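Side-chain contact in DUF4276 family protein (Pyrococcus horikoshii, PDB 2P62), which is of unknown function but belongs to a Toprim-like family, whose relatives include metal-dependent nucleic-acid enzymes: residues Glu9-Thr12 against Asp13-Phe16. Numbering follows the deposited sequence.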
loop_
_atom_site.group_PDB
_atom_site.type_symbol
_atom_site.label_atom_id
_atom_site.label_comp_id
_atom_site.label_asym_id
_atom_site.label_seq_id
_atom_site.Cartn_x
_atom_site.Cartn_y
_atom_site.Cartn_z
ATOM N N GLU A 9 -13.725 -4.747 -3.536
ATOM C CA GLU A 9 -13.696 -3.656 -2.567
ATOM C C GLU A 9 -12.412 -2.830 -2.518
ATOM O O GLU A 9 -12.479 -1.606 -2.499
ATOM C CB GLU A 9 -13.999 -4.173 -1.159
ATOM C CG GLU A 9 -14.259 -3.042 -0.172
ATOM C CD GLU A 9 -14.569 -3.537 1.225
ATOM O OE1 GLU A 9 -15.282 -4.557 1.349
ATOM O OE2 GLU A 9 -14.111 -2.898 2.200
ATOM N N GLY A 10 -11.254 -3.485 -2.489
ATOM C CA GLY A 10 -10.000 -2.750 -2.418
ATOM C C GLY A 10 -8.832 -3.336 -3.194
ATOM O O GLY A 10 -8.982 -4.318 -3.929
ATOM N N LYS A 11 -7.660 -2.721 -3.028
ATOM C CA LYS A 11 -6.441 -3.152 -3.709
ATOM C C LYS A 11 -6.113 -4.611 -3.402
ATOM O O LYS A 11 -5.731 -5.361 -4.302
ATOM C CB LYS A 11 -5.259 -2.274 -3.292
ATOM C CG LYS A 11 -4.069 -2.322 -4.241
ATOM C CD LYS A 11 -4.379 -1.563 -5.523
ATOM C CE LYS A 11 -3.127 -1.288 -6.370
ATOM N NZ LYS A 11 -2.485 -2.520 -6.900
ATOM N N THR A 12 -6.252 -5.014 -2.139
ATOM C CA THR A 12 -5.961 -6.395 -1.755
ATOM C C THR A 12 -6.758 -7.385 -2.611
ATOM O O THR A 12 -6.203 -8.368 -3.113
ATOM C CB THR A 12 -6.278 -6.664 -0.253
ATOM O OG1 THR A 12 -7.609 -6.224 0.055
ATOM C CG2 THR A 12 -5.281 -5.935 0.652
ATOM N N ASP A 13 -8.055 -7.114 -2.784
ATOM C CA ASP A 13 -8.920 -7.981 -3.584
ATOM C C ASP A 13 -8.529 -7.913 -5.054
ATOM O O ASP A 13 -8.621 -8.911 -5.767
ATOM C CB ASP A 13 -10.399 -7.588 -3.432
ATOM C CG ASP A 13 -10.792 -7.287 -1.981
ATOM O OD1 ASP A 13 -10.908 -6.092 -1.638
ATOM O OD2 ASP A 13 -10.977 -8.236 -1.187
ATOM N N GLU A 14 -8.090 -6.744 -5.517
ATOM C CA GLU A 14 -7.690 -6.619 -6.917
ATOM C C GLU A 14 -6.411 -7.416 -7.212
ATOM O O GLU A 14 -6.295 -8.035 -8.267
ATOM C CB GLU A 14 -7.486 -5.146 -7.304
ATOM C CG GLU A 14 -6.888 -4.957 -8.705
ATOM C CD GLU A 14 -6.313 -3.561 -8.923
ATOM O OE1 GLU A 14 -7.088 -2.610 -9.152
ATOM O OE2 GLU A 14 -5.077 -3.414 -8.850
ATOM N N SER A 15 -5.454 -7.399 -6.286
ATOM C CA SER A 15 -4.202 -8.131 -6.484
ATOM C C SER A 15 -4.439 -9.628 -6.508
ATOM O O SER A 15 -3.904 -10.337 -7.363
ATOM C CB SER A 15 -3.193 -7.817 -5.375
ATOM O OG SER A 15 -2.707 -6.501 -5.484
ATOM N N PHE A 16 -5.237 -10.097 -5.553
ATOM C CA PHE A 16 -5.557 -11.511 -5.445
ATOM C C PHE A 16 -6.104 -12.024 -6.780
ATOM O O PHE A 16 -5.597 -12.997 -7.326
ATOM C CB PHE A 16 -6.572 -11.738 -4.309
ATOM C CG PHE A 16 -6.974 -13.178 -4.125
ATOM C CD1 PHE A 16 -8.137 -13.670 -4.710
ATOM C CD2 PHE A 16 -6.184 -14.047 -3.383
ATOM C CE1 PHE A 16 -8.508 -15.014 -4.556
ATOM C CE2 PHE A 16 -6.546 -15.391 -3.223
ATOM C CZ PHE A 16 -7.712 -15.873 -3.814
HETATM O O HOH W 1 -3.283 -5.238 -8.135
#
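Between Gly10 and Glu14 the chain closes the first turn of helix 11-23, with Gly10 as N-cap, and the next two peptides repeat the pattern. The first three helical bonds run from Glu14 N to Gly10 O at 3.0 Å, from Ser15 N to Lys11 O at 2.9 Å and from Phe16 N to Thr12 O at 3.1 Å. A short loop, residues 8-10, links strand 2-7 to the helix. Glu9 lies in this loop after the first strand, a position consistent with the characteristic acidic residue of Toprim domains, though any comparable role for it is an inference.

Asp13, at N3, supplies one half of a capping box; the reciprocal half is absent because Gly10 has no side chain. Its OD1 accepts Gly10 N at 2.8 Å through the anti lone pair, with a moderately bent N-H...O angle of 148°. The carboxylate swings back toward the N-cap because CG lies anti to the carbonyl carbon, beside the backbone N (chi1 -43°). Its negative charge near the helix N-terminus is probably favourable. Glu9 brings CB to 3.7 Å from the same OD1, while its extended chain carries the carboxylate away.

On another side of the turn, Lys11 bends at chi2 and chi4 to bring CD and CE near Glu14 OE2, forming a salt bridge whose NZ-to-OE2 hydrogen bond, at 3.4 Å, is weak. One water bridges the pair, accepting from NZ and donating to OE2 at 2.7 Å. Ser15 OG, which is also hydrogen-bonded to Glu209 of helix 204-218, completes the network. Phe16 turns away to pack on Ile212 and Leu156, whereas Lys11 and Thr12 touch Asp202 of the second subunit. The same water's other donated bond ends on Ser15 OG at 3.0 Å.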